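PDB 4EWF: beta-lactamase from Sphaerobacter thermophilus, which probably hydrolyses beta-lactams to substituted beta-amino acids, as expected of a member of the class A beta-lactamase family. Local coordinates for residues R71-R76 against L100-L105; I77-A82 against D96-T101; G89-L94 against D114-N119; L105-I110 against L189-K194. All blocks are in the same frame, centred on the assembly; numbering follows the deposited sequence. Where two conformers were deposited one is given.

Interaction 1 of 4, residues R71-R76 against L100-L105; sequences RALTDR and LTLEDL
The N-terminal turn of helix 102-111, where L102 and E103 meet the type I turn A72-D75, illustrates how the backbone N-H groups at a helix start find acceptors. Part of the work is done locally by a capping box: T101 OG1 accepts from D104 N at 3.1 Å, and D104 OD2 in return takes T101 N from above the carboxylate plane. The turn supplies the rest. E103 N bonds to L73 O at 2.9 Å, in the carbonyl plane and on a lone pair. L102 N reaches D75 O at 2.8 Å, also in plane but closer to the C=O direction (160°), and the same oxygen lies 3.1 Å from T101 CA in a CA-H...O contact. D75 secures the turn itself, its OD2 accepting A72 N.

Apolar groups flank these bonds. L102 has CG anti to its backbone N (chi1 179°), and its CD2 lies 3.4 Å from A72 O, while R71 crosses the same side chain at about a right angle. L73 CB rests on E103 CB at 4.0 Å. Beyond the turn, R76 and T101 face each other as an antiparallel non-hydrogen-bonded pair, and T101 CG2 lies over one face of the poorly ordered R76 guanidinium. Further in, L102 packs on V62 of helix 55-67 and on L121 and L124 of helix 115-125.

Two carbonyl oxygens and the D104 carboxylate thus gather at the positive end of the helix, an arrangement that should be electrostatically favourable and that joins turn to helix mainly through main-chain atoms.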
loop_
_atom_site.group_PDB
_atom_site.type_symbol
_atom_site.label_atom_id
_atom_site.label_comp_id
_atom_site.label_asym_id
_atom_site.label_seq_id
_atom_site.Cartn_x
_atom_site.Cartn_y
_atom_site.Cartn_z
ATOM N N ARG A 71 4.734 -9.142 21.497
ATOM C CA ARG A 71 3.284 -9.082 21.700
ATOM C C ARG A 71 2.590 -10.184 20.908
ATOM O O ARG A 71 3.244 -10.918 20.172
ATOM C CB ARG A 71 2.717 -7.697 21.369
ATOM C CG ARG A 71 3.412 -6.989 20.231
ATOM C CD ARG A 71 2.932 -5.542 20.089
ATOM N NE ARG A 71 3.616 -4.596 20.973
ATOM C CZ ARG A 71 3.122 -4.150 22.126
ATOM N NH1 ARG A 71 1.940 -4.571 22.561
ATOM N NH2 ARG A 71 3.814 -3.279 22.846
ATOM N N ALA A 72 1.279 -10.315 21.086
ATOM C CA ALA A 72 0.510 -11.373 20.433
ATOM C C ALA A 72 -0.748 -10.805 19.775
ATOM O O ALA A 72 -1.305 -9.803 20.239
ATOM C CB ALA A 72 0.146 -12.473 21.443
ATOM N N LEU A 73 -1.190 -11.452 18.698
ATOM C CA LEU A 73 -2.325 -10.968 17.921
ATOM C C LEU A 73 -3.615 -10.898 18.730
ATOM O O LEU A 73 -4.502 -10.100 18.431
ATOM C CB LEU A 73 -2.531 -11.844 16.692
ATOM C CG LEU A 73 -1.464 -11.653 15.612
ATOM C CD1 LEU A 73 -1.704 -12.624 14.460
ATOM C CD2 LEU A 73 -1.429 -10.206 15.120
ATOM N N THR A 74 -3.716 -11.730 19.760
ATOM C CA THR A 74 -4.893 -11.709 20.620
ATOM C C THR A 74 -4.824 -10.640 21.711
ATOM O O THR A 74 -5.773 -10.493 22.486
ATOM C CB THR A 74 -5.145 -13.093 21.283
ATOM O OG1 THR A 74 -3.937 -13.555 21.904
ATOM C CG2 THR A 74 -5.608 -14.114 20.238
ATOM N N ASP A 75 -3.719 -9.894 21.776
ATOM C CA ASP A 75 -3.563 -8.891 22.835
ATOM C C ASP A 75 -4.716 -7.881 22.767
ATOM O O ASP A 75 -5.135 -7.479 21.685
ATOM C CB ASP A 75 -2.218 -8.150 22.725
ATOM C CG ASP A 75 -1.037 -8.980 23.226
ATOM O OD1 ASP A 75 -1.258 -10.051 23.839
ATOM O OD2 ASP A 75 0.119 -8.540 23.015
ATOM N N ARG A 76 -5.212 -7.462 23.925
ATOM C CA ARG A 76 -6.342 -6.533 23.976
ATOM C C ARG A 76 -5.874 -5.068 23.968
ATOM O O ARG A 76 -4.883 -4.718 24.617
ATOM C CB ARG A 76 -7.229 -6.800 25.202
ATOM C CG ARG A 76 -7.357 -8.283 25.618
ATOM C CD ARG A 76 -7.900 -9.207 24.504
ATOM N NE ARG A 76 -9.355 -9.381 24.552
ATOM C CZ ARG A 76 -10.019 -10.391 23.988
ATOM N NH1 ARG A 76 -11.341 -10.451 24.086
ATOM N NH2 ARG A 76 -9.363 -11.345 23.329
ATOM N N LEU A 100 -10.822 -4.139 21.582
ATOM C CA LEU A 100 -10.367 -4.773 20.349
ATOM C C LEU A 100 -9.154 -5.663 20.623
ATOM O O LEU A 100 -8.635 -5.677 21.738
ATOM C CB LEU A 100 -9.972 -3.685 19.344
ATOM C CG LEU A 100 -11.142 -2.731 19.037
ATOM C CD1 LEU A 100 -10.673 -1.297 18.833
ATOM C CD2 LEU A 100 -11.939 -3.225 17.844
ATOM N N THR A 101 -8.705 -6.397 19.607
ATOM C CA THR A 101 -7.470 -7.158 19.712
ATOM C C THR A 101 -6.454 -6.527 18.780
ATOM O O THR A 101 -6.808 -5.724 17.909
ATOM C CB THR A 101 -7.635 -8.639 19.313
ATOM O OG1 THR A 101 -8.137 -8.717 17.971
ATOM C CG2 THR A 101 -8.562 -9.385 20.276
ATOM N N LEU A 102 -5.189 -6.878 18.974
ATOM C CA LEU A 102 -4.140 -6.418 18.077
ATOM C C LEU A 102 -4.476 -6.817 16.637
ATOM O O LEU A 102 -4.285 -6.038 15.711
ATOM C CB LEU A 102 -2.792 -7.020 18.500
ATOM C CG LEU A 102 -1.588 -6.635 17.629
ATOM C CD1 LEU A 102 -1.409 -5.133 17.599
ATOM C CD2 LEU A 102 -0.304 -7.311 18.126
ATOM N N GLU A 103 -4.990 -8.028 16.438
ATOM C CA GLU A 103 -5.342 -8.440 15.077
ATOM C C GLU A 103 -6.471 -7.580 14.481
ATOM O O GLU A 103 -6.405 -7.193 13.310
ATOM C CB GLU A 103 -5.668 -9.943 14.990
ATOM C CG GLU A 103 -5.974 -10.390 13.562
ATOM C CD GLU A 103 -5.816 -11.895 13.340
ATOM O OE1 GLU A 103 -5.530 -12.302 12.192
ATOM O OE2 GLU A 103 -5.986 -12.665 14.302
ATOM N N ASP A 104 -7.491 -7.261 15.280
ATOM C CA ASP A 104 -8.534 -6.344 14.827
ATOM C C ASP A 104 -7.902 -5.044 14.305
ATOM O O ASP A 104 -8.286 -4.526 13.253
ATOM C CB ASP A 104 -9.485 -5.948 15.968
ATOM C CG ASP A 104 -10.354 -7.108 16.472
ATOM O OD1 ASP A 104 -10.532 -8.124 15.758
ATOM O OD2 ASP A 104 -10.873 -6.974 17.606
ATOM N N LEU A 105 -6.952 -4.498 15.064
ATOM C CA LEU A 105 -6.334 -3.226 14.678
ATOM C C LEU A 105 -5.597 -3.307 13.344
ATOM O O LEU A 105 -5.678 -2.381 12.524
ATOM C CB LEU A 105 -5.401 -2.709 15.773
ATOM C CG LEU A 105 -6.014 -2.388 17.141
ATOM C CD1 LEU A 105 -4.959 -1.700 18.005
ATOM C CD2 LEU A 105 -7.235 -1.507 17.004
#

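Interaction 2 of 4, residues I77-A82 against D96-T101; sequences IVLRAA and DGLELT
L79 and L98 meet across the two strands, their side chains crossing obliquely, CB to CB at 4.0 Å. Each carries CG anti to its backbone N, and L79 CB also sits 3.4 Å from L98 O. I77 and L100 share one face of the ribbon, where both rest on L105 of helix 102-111; L100 CB packs against I77 O. V78 and E99 occupy the other face. There V78 CG1, anti to the backbone N (chi1 176°), lies 3.8 Å from G97 CA, and the R80 guanidinium has the same methyl over one of its faces, offset toward the rim.

At the far end the D96 carboxylate lies against A81, with OD1 3.6 Å from A81 CB, and OD1 forms a salt bridge with K84.

The backbones keep these groups in register. I77 and L100 exchange two hydrogen bonds, L79 N gives to L98 O in a nearly straight bond of 2.8 Å (176°), and G97 N closes on L79 O at 2.7 Å. G97 has a positive phi of 106°, a conformation that suits glycine. The arrangement is that of a short two-stranded antiparallel ribbon, 76-78 with 99-101, lying at the surface beside the helices.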
loop_
_atom_site.group_PDB
_atom_site.type_symbol
_atom_site.label_atom_id
_atom_site.label_comp_id
_atom_site.label_asym_id
_atom_site.label_seq_id
_atom_site.Cartn_x
_atom_site.Cartn_y
_atom_site.Cartn_z
ATOM N N ILE A 77 -6.573 -4.238 23.195
ATOM C CA ILE A 77 -6.401 -2.784 23.208
ATOM C C ILE A 77 -7.785 -2.162 23.335
ATOM O O ILE A 77 -8.705 -2.531 22.603
ATOM C CB ILE A 77 -5.751 -2.252 21.902
ATOM C CG1 ILE A 77 -4.330 -2.785 21.740
ATOM C CG2 ILE A 77 -5.737 -0.718 21.873
ATOM C CD1 ILE A 77 -4.264 -4.166 21.145
ATOM N N VAL A 78 -7.933 -1.220 24.259
ATOM C CA VAL A 78 -9.221 -0.564 24.476
ATOM C C VAL A 78 -9.284 0.773 23.725
ATOM O O VAL A 78 -8.346 1.581 23.781
ATOM C CB VAL A 78 -9.482 -0.312 25.979
ATOM C CG1 VAL A 78 -10.798 0.459 26.185
ATOM C CG2 VAL A 78 -9.495 -1.622 26.753
ATOM N N LEU A 79 -10.391 0.992 23.023
ATOM C CA LEU A 79 -10.629 2.242 22.308
ATOM C C LEU A 79 -10.946 3.381 23.287
ATOM O O LEU A 79 -11.898 3.298 24.067
ATOM C CB LEU A 79 -11.787 2.082 21.322
ATOM C CG LEU A 79 -12.151 3.350 20.535
ATOM C CD1 LEU A 79 -11.021 3.732 19.594
ATOM C CD2 LEU A 79 -13.431 3.131 19.763
ATOM N N ARG A 80 -10.152 4.448 23.228
ATOM C CA ARG A 80 -10.355 5.601 24.100
ATOM C C ARG A 80 -10.600 6.854 23.264
ATOM O O ARG A 80 -10.073 6.991 22.167
ATOM C CB ARG A 80 -9.138 5.813 25.004
ATOM C CG ARG A 80 -9.267 5.243 26.406
ATOM C CD ARG A 80 -9.641 3.786 26.398
ATOM N NE ARG A 80 -8.999 3.024 27.472
ATOM C CZ ARG A 80 -9.616 2.573 28.564
ATOM N NH1 ARG A 80 -10.911 2.809 28.755
ATOM N NH2 ARG A 80 -8.934 1.868 29.462
ATOM N N ALA A 81 -11.391 7.767 23.814
ATOM C CA ALA A 81 -11.707 9.030 23.158
ATOM C C ALA A 81 -10.460 9.773 22.685
ATOM O O ALA A 81 -10.419 10.259 21.565
ATOM C CB ALA A 81 -12.522 9.908 24.091
ATOM N N ALA A 82 -9.443 9.865 23.539
ATOM C CA ALA A 82 -8.166 10.478 23.136
ATOM C C ALA A 82 -7.479 9.890 21.881
ATOM O O ALA A 82 -6.722 10.594 21.199
ATOM C CB ALA A 82 -7.193 10.489 24.318
ATOM N N ASP A 96 -16.617 4.733 23.039
ATOM C CA ASP A 96 -15.467 4.746 23.940
ATOM C C ASP A 96 -15.519 3.522 24.840
ATOM O O ASP A 96 -16.537 3.264 25.474
ATOM C CB ASP A 96 -15.481 6.008 24.821
ATOM C CG ASP A 96 -15.270 7.294 24.027
ATOM O OD1 ASP A 96 -14.630 7.240 22.953
ATOM O OD2 ASP A 96 -15.747 8.367 24.481
ATOM N N GLY A 97 -14.427 2.766 24.917
ATOM C CA GLY A 97 -14.411 1.587 25.771
ATOM C C GLY A 97 -14.482 0.287 24.981
ATOM O O GLY A 97 -14.341 -0.806 25.537
ATOM N N LEU A 98 -14.707 0.401 23.675
ATOM C CA LEU A 98 -14.737 -0.774 22.816
ATOM C C LEU A 98 -13.419 -1.536 22.956
ATOM O O LEU A 98 -12.342 -0.965 22.804
ATOM C CB LEU A 98 -14.921 -0.348 21.359
ATOM C CG LEU A 98 -15.020 -1.449 20.298
ATOM C CD1 LEU A 98 -16.323 -2.206 20.420
ATOM C CD2 LEU A 98 -14.915 -0.824 18.914
ATOM N N GLU A 99 -13.506 -2.825 23.245
ATOM C CA GLU A 99 -12.311 -3.632 23.424
ATOM C C GLU A 99 -11.984 -4.427 22.163
ATOM O O GLU A 99 -12.765 -5.266 21.728
ATOM C CB GLU A 99 -12.482 -4.554 24.633
ATOM C CG GLU A 99 -11.205 -5.217 25.101
ATOM C CD GLU A 99 -11.325 -5.771 26.517
ATOM O OE1 GLU A 99 -12.279 -5.390 27.238
ATOM O OE2 GLU A 99 -10.460 -6.584 26.905
ATOM N N LEU A 100 -10.822 -4.139 21.582
ATOM C CA LEU A 100 -10.367 -4.773 20.349
ATOM C C LEU A 100 -9.154 -5.663 20.623
ATOM O O LEU A 100 -8.635 -5.677 21.738
ATOM C CB LEU A 100 -9.972 -3.685 19.344
ATOM C CG LEU A 100 -11.142 -2.731 19.037
ATOM C CD1 LEU A 100 -10.673 -1.297 18.833
ATOM C CD2 LEU A 100 -11.939 -3.225 17.844
ATOM N N THR A 101 -8.705 -6.397 19.607
ATOM C CA THR A 101 -7.470 -7.158 19.712
ATOM C C THR A 101 -6.454 -6.527 18.780
ATOM O O THR A 101 -6.808 -5.724 17.909
ATOM C CB THR A 101 -7.635 -8.639 19.313
ATOM O OG1 THR A 101 -8.137 -8.717 17.971
ATOM C CG2 THR A 101 -8.562 -9.385 20.276
#

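Interaction 3 of 4, residues G89-L94 against D114-N119. With SO4 (sulfate ion), chain F.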
loop_
_atom_site.group_PDB
_atom_site.type_symbol
_atom_site.label_atom_id
_atom_site.label_comp_id
_atom_site.label_asym_id
_atom_site.label_seq_id
_atom_site.Cartn_x
_atom_site.Cartn_y
_atom_site.Cartn_z
ATOM N N GLY A 89 -11.750 5.405 8.332
ATOM C CA GLY A 89 -11.858 4.510 9.460
ATOM C C GLY A 89 -13.267 4.441 10.014
ATOM O O GLY A 89 -14.174 5.158 9.576
ATOM N N VAL A 90 -13.443 3.565 10.988
ATOM C CA VAL A 90 -14.740 3.371 11.610
ATOM C C VAL A 90 -14.658 3.590 13.136
ATOM O O VAL A 90 -15.637 4.020 13.794
ATOM C CB VAL A 90 -15.295 1.982 11.208
ATOM C CG1 VAL A 90 -14.591 0.852 11.951
ATOM C CG2 VAL A 90 -16.767 1.930 11.398
ATOM N N LEU A 91 -13.482 3.343 13.703
ATOM C CA LEU A 91 -13.320 3.455 15.161
ATOM C C LEU A 91 -13.652 4.838 15.689
ATOM O O LEU A 91 -14.158 4.969 16.805
ATOM C CB LEU A 91 -11.900 3.059 15.597
ATOM C CG LEU A 91 -11.536 1.587 15.364
ATOM C CD1 LEU A 91 -10.107 1.285 15.849
ATOM C CD2 LEU A 91 -12.544 0.659 16.053
ATOM N N LEU A 92 -13.384 5.871 14.894
ATOM C CA LEU A 92 -13.673 7.212 15.360
ATOM C C LEU A 92 -15.114 7.424 15.747
ATOM O O LEU A 92 -15.394 8.343 16.489
ATOM C CB LEU A 92 -13.229 8.310 14.384
ATOM C CG LEU A 92 -13.425 8.366 12.864
ATOM C CD1 LEU A 92 -14.357 7.328 12.242
ATOM C CD2 LEU A 92 -13.763 9.799 12.433
ATOM N N HIS A 93 -16.024 6.585 15.260
ATOM C CA HIS A 93 -17.442 6.765 15.568
ATOM C C HIS A 93 -18.017 5.662 16.454
ATOM O O HIS A 93 -19.213 5.659 16.739
ATOM C CB HIS A 93 -18.267 6.847 14.280
ATOM C CG HIS A 93 -17.914 8.010 13.411
ATOM N ND1 HIS A 93 -17.971 9.314 13.854
ATOM C CD2 HIS A 93 -17.504 8.068 12.121
ATOM C CE1 HIS A 93 -17.596 10.124 12.880
ATOM N NE2 HIS A 93 -17.313 9.395 11.815
ATOM N N LEU A 94 -17.179 4.722 16.877
ATOM C CA LEU A 94 -17.651 3.621 17.723
ATOM C C LEU A 94 -17.466 3.996 19.182
ATOM O O LEU A 94 -16.686 4.894 19.496
ATOM C CB LEU A 94 -16.898 2.333 17.395
ATOM C CG LEU A 94 -17.092 1.816 15.964
ATOM C CD1 LEU A 94 -16.398 0.454 15.820
ATOM C CD2 LEU A 94 -18.578 1.684 15.619
ATOM N N ASP A 114 -8.159 2.491 8.568
ATOM C CA ASP A 114 -8.636 3.129 9.786
ATOM C C ASP A 114 -7.507 3.881 10.500
ATOM O O ASP A 114 -6.552 3.278 10.997
ATOM C CB ASP A 114 -9.266 2.079 10.703
ATOM C CG ASP A 114 -10.064 2.699 11.821
ATOM O OD1 ASP A 114 -11.266 2.365 11.965
ATOM O OD2 ASP A 114 -9.480 3.520 12.553
ATOM N N ASN A 115 -7.638 5.201 10.535
ATOM C CA ASN A 115 -6.619 6.096 11.071
ATOM C C ASN A 115 -6.449 5.954 12.589
ATOM O O ASN A 115 -5.340 6.063 13.097
ATOM C CB ASN A 115 -6.922 7.562 10.713
ATOM C CG ASN A 115 -6.551 7.916 9.262
ATOM O OD1 ASN A 115 -5.862 7.158 8.582
ATOM N ND2 ASN A 115 -7.000 9.081 8.801
ATOM N N THR A 116 -7.544 5.711 13.309
ATOM C CA THR A 116 -7.454 5.465 14.751
ATOM C C THR A 116 -6.659 4.177 15.031
ATOM O O THR A 116 -5.734 4.159 15.853
ATOM C CB THR A 116 -8.848 5.349 15.397
ATOM O OG1 THR A 116 -9.555 6.596 15.254
ATOM C CG2 THR A 116 -8.717 5.022 16.870
ATOM N N ALA A 117 -7.020 3.101 14.340
ATOM C CA ALA A 117 -6.328 1.821 14.496
ATOM C C ALA A 117 -4.842 1.981 14.175
ATOM O O ALA A 117 -3.980 1.420 14.858
ATOM C CB ALA A 117 -6.941 0.784 13.581
ATOM N N THR A 118 -4.560 2.757 13.133
ATOM C CA THR A 118 -3.190 3.020 12.709
ATOM C C THR A 118 -2.395 3.698 13.815
ATOM O O THR A 118 -1.298 3.244 14.157
ATOM C CB THR A 118 -3.149 3.893 11.446
ATOM O OG1 THR A 118 -3.792 3.197 10.372
ATOM C CG2 THR A 118 -1.705 4.193 11.048
ATOM N N ASN A 119 -2.941 4.786 14.363
ATOM C CA ASN A 119 -2.269 5.522 15.428
ATOM C C ASN A 119 -2.094 4.723 16.723
ATOM O O ASN A 119 -1.131 4.932 17.462
ATOM C CB ASN A 119 -2.953 6.869 15.694
ATOM C CG ASN A 119 -2.836 7.823 14.507
ATOM O OD1 ASN A 119 -2.090 7.558 13.565
ATOM N ND2 ASN A 119 -3.572 8.933 14.548
HETATM S S SO4 F . -19.324 10.786 16.836
HETATM O O1 SO4 F . -18.359 11.247 17.835
HETATM O O2 SO4 F . -18.731 9.715 16.045
HETATM O O3 SO4 F . -20.528 10.274 17.490
HETATM O O4 SO4 F . -19.681 11.897 15.956
HETATM O O HOH W 1 -11.026 5.611 13.063
#
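D114 forms the tight centre of this contact, its OD1 gripped by two successive backbone N-H groups. V90 N donates at 2.7 Å from above the carboxylate plane, and L91 N at 3.0 Å on the syn lone pair. OD2 meanwhile caps the following helix by accepting A117 N. The two backbones come close here: G89 CA lies 3.5 Å from D114 CG, where glycine has no side chain to obstruct the approach. L91 completes the packing, with CB against T116 CB at 3.8 Å and CD1 against A117 CB at 3.9 Å. One water fills in between, donating to D114 OD2 at 2.6 Å, accepting from L92 N and bonded to T116 OG1, which also binds A85 N.

Beside this tight centre the V90 side chain has two conformers. The looser end is at H93, which lies at the surface with a sulfate ion, probably from the crystallisation liquor, at the edge of its ring; the very short approach of ND1 to the sulfate makes the details doubtful.

S113, D114 and N115 fit the SDN motif of class A enzymes, with N115 OD1 bonded to K55 NZ at helix 55-67. D114 N-caps helix 115-125, L91 and D114 both pack on L108 of helix 102-111, and segment 89-94 belongs to the loop between strands 76-78 and 99-101.

Interaction 4 of 4, residues L105-I110 against L189-K194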
loop_
_atom_site.group_PDB
_atom_site.type_symbol
_atom_site.label_atom_id
_atom_site.label_comp_id
_atom_site.label_asym_id
_atom_site.label_seq_id
_atom_site.Cartn_x
_atom_site.Cartn_y
_atom_site.Cartn_z
ATOM N N LEU A 105 -6.952 -4.498 15.064
ATOM C CA LEU A 105 -6.334 -3.226 14.678
ATOM C C LEU A 105 -5.597 -3.307 13.344
ATOM O O LEU A 105 -5.678 -2.381 12.524
ATOM C CB LEU A 105 -5.401 -2.709 15.773
ATOM C CG LEU A 105 -6.014 -2.388 17.141
ATOM C CD1 LEU A 105 -4.959 -1.700 18.005
ATOM C CD2 LEU A 105 -7.235 -1.507 17.004
ATOM N N VAL A 106 -4.861 -4.393 13.136
ATOM C CA VAL A 106 -4.155 -4.592 11.870
ATOM C C VAL A 106 -5.175 -4.675 10.744
ATOM O O VAL A 106 -5.023 -4.033 9.704
ATOM C CB VAL A 106 -3.286 -5.881 11.903
ATOM C CG1 VAL A 106 -2.658 -6.157 10.533
ATOM C CG2 VAL A 106 -2.203 -5.732 12.957
ATOM N N TYR A 107 -6.236 -5.448 10.969
ATOM C CA TYR A 107 -7.270 -5.617 9.954
ATOM C C TYR A 107 -7.943 -4.299 9.550
ATOM O O TYR A 107 -8.072 -4.003 8.357
ATOM C CB TYR A 107 -8.339 -6.646 10.374
ATOM C CG TYR A 107 -9.511 -6.583 9.428
ATOM C CD1 TYR A 107 -9.426 -7.147 8.156
ATOM C CD2 TYR A 107 -10.676 -5.913 9.775
ATOM C CE1 TYR A 107 -10.467 -7.058 7.265
ATOM C CE2 TYR A 107 -11.730 -5.820 8.892
ATOM C CZ TYR A 107 -11.617 -6.387 7.640
ATOM O OH TYR A 107 -12.656 -6.304 6.757
ATOM N N LEU A 108 -8.367 -3.509 10.534
ATOM C CA LEU A 108 -8.974 -2.204 10.264
ATOM C C LEU A 108 -8.000 -1.241 9.583
ATOM O O LEU A 108 -8.363 -0.493 8.669
ATOM C CB LEU A 108 -9.533 -1.584 11.555
ATOM C CG LEU A 108 -10.672 -2.382 12.191
ATOM C CD1 LEU A 108 -10.993 -1.815 13.558
ATOM C CD2 LEU A 108 -11.910 -2.378 11.299
ATOM N N THR A 109 -6.749 -1.280 10.021
ATOM C CA THR A 109 -5.694 -0.468 9.419
ATOM C C THR A 109 -5.542 -0.733 7.897
ATOM O O THR A 109 -5.489 0.199 7.091
ATOM C CB THR A 109 -4.346 -0.693 10.151
ATOM O OG1 THR A 109 -4.414 -0.120 11.468
ATOM C CG2 THR A 109 -3.185 -0.034 9.390
ATOM N N ILE A 110 -5.510 -2.005 7.526
ATOM C CA ILE A 110 -5.260 -2.418 6.147
ATOM C C ILE A 110 -6.514 -2.397 5.261
ATOM O O ILE A 110 -6.484 -1.861 4.153
ATOM C CB ILE A 110 -4.602 -3.827 6.109
ATOM C CG1 ILE A 110 -3.251 -3.801 6.831
ATOM C CG2 ILE A 110 -4.426 -4.309 4.684
ATOM C CD1 ILE A 110 -2.252 -2.767 6.258
ATOM N N LEU A 189 0.159 -10.984 3.649
ATOM C CA LEU A 189 -0.352 -11.021 2.279
ATOM C C LEU A 189 -1.856 -11.285 2.289
ATOM O O LEU A 189 -2.608 -10.713 1.493
ATOM C CB LEU A 189 0.374 -12.096 1.465
ATOM C CG LEU A 189 1.825 -11.752 1.102
ATOM C CD1 LEU A 189 2.557 -12.987 0.580
ATOM C CD2 LEU A 189 1.876 -10.619 0.093
ATOM N N ALA A 190 -2.293 -12.167 3.184
ATOM C CA ALA A 190 -3.719 -12.370 3.384
ATOM C C ALA A 190 -4.440 -11.096 3.877
ATOM O O ALA A 190 -5.599 -10.864 3.532
ATOM C CB ALA A 190 -3.974 -13.564 4.332
HETATM N N MSE A 191 -3.775 -10.275 4.691
HETATM C CA MSE A 191 -4.376 -8.997 5.103
HETATM C C MSE A 191 -4.567 -8.081 3.890
HETATM O O MSE A 191 -5.631 -7.485 3.713
HETATM C CB MSE A 191 -3.513 -8.263 6.134
HETATM C CG MSE A 191 -3.616 -8.792 7.538
HETATM SE SE MSE A 191 -5.420 -8.517 8.294
HETATM C CE MSE A 191 -5.139 -9.456 9.994
ATOM N N LEU A 192 -3.519 -7.942 3.076
ATOM C CA LEU A 192 -3.605 -7.107 1.875
ATOM C C LEU A 192 -4.728 -7.566 0.947
ATOM O O LEU A 192 -5.357 -6.749 0.279
ATOM C CB LEU A 192 -2.263 -7.065 1.127
ATOM C CG LEU A 192 -1.178 -6.318 1.903
ATOM C CD1 LEU A 192 0.184 -6.545 1.276
ATOM C CD2 LEU A 192 -1.509 -4.812 1.977
ATOM N N GLU A 193 -5.006 -8.863 0.937
ATOM C CA GLU A 193 -6.094 -9.390 0.116
ATOM C C GLU A 193 -7.458 -8.889 0.609
ATOM O O GLU A 193 -8.452 -8.943 -0.114
ATOM C CB GLU A 193 -6.058 -10.924 0.069
ATOM C CG GLU A 193 -4.844 -11.474 -0.690
ATOM C CD GLU A 193 -4.715 -13.000 -0.636
ATOM O OE1 GLU A 193 -5.750 -13.695 -0.551
ATOM O OE2 GLU A 193 -3.566 -13.499 -0.694
ATOM N N LYS A 194 -7.502 -8.389 1.837
ATOM C CA LYS A 194 -8.768 -7.915 2.397
ATOM C C LYS A 194 -9.056 -6.437 2.078
ATOM O O LYS A 194 -10.065 -5.880 2.513
ATOM C CB LYS A 194 -8.823 -8.228 3.898
ATOM C CG LYS A 194 -8.908 -9.746 4.126
ATOM C CD LYS A 194 -9.259 -10.104 5.538
ATOM C CE LYS A 194 -9.461 -11.608 5.667
ATOM N NZ LYS A 194 -8.268 -12.350 5.173
HETATM O O HOH W 2 -12.079 -6.666 4.171
#
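M191, present as selenomethionine, is the main bump of this contact, and it fills a hollow on helix 102-111 bordered by V106, Y107 and I110. A bend at chi2 (-66°) carries SE into place, 3.8 Å from Y107 CA and 4.0 Å from Y107 CB. On the V106 side, M191 CG meets V106 CG1 at 4.1 Å, the two side chains crossing at about a right angle. The selenium also lies at the edge of the Y107 ring, near the ring plane.

A turn further along, the bump comes from the other helix. I110 CG2, anti to its backbone N, presses against the backbone of M191, 3.5 Å from M191 O, and touches L192 CD2 at 4.0 Å. This is side-to-side packing of helices 102-111 and 182-192 in the helical part of the class A fold, with no direct hydrogen bond between the two segments. Helix 55-67 adds a third wall, its Y63 touching both V106 and M191 and its M59 touching I110. L192 also shares a backbone hydrogen bond with S215 of strand 212-220, where the helices adjoin the five-stranded sheet.

Toward the surface the fit becomes more open in character. Y107 and K194 cross at about a right angle, with the aliphatic stem of the lysine against the ring: K194 CD is 3.7 Å from Y107 CE1. Its amino end leads away, making a weak bond back to A190 O. Beyond the Y107 hydroxyl a water joins the segments, donating to K194 O at 2.7 Å and hydrogen-bonded to Y107 OH.

Overall arrangement
Interactions 1 and 2 lie at the surface and share L100 and T101: the ribbon of interaction 2 runs directly into the capped helix start of interaction 1, and both depend chiefly on main-chain hydrogen bonds. Interactions 3 and 4 are buried but differ in chemistry, the former centred on a carboxylate and a water, the latter on apolar shape. Helix 102-111 takes part in both 1 and 4, which share L105, whose side chain packs instead on I77 and L100 of interaction 2 and on L91 of interaction 3. L79 and L100 of the ribbon touch L91 too, about 10 Å separating the centres of interactions 2 and 3, while A117 of interaction 3 packs on T109 of helix 102-111.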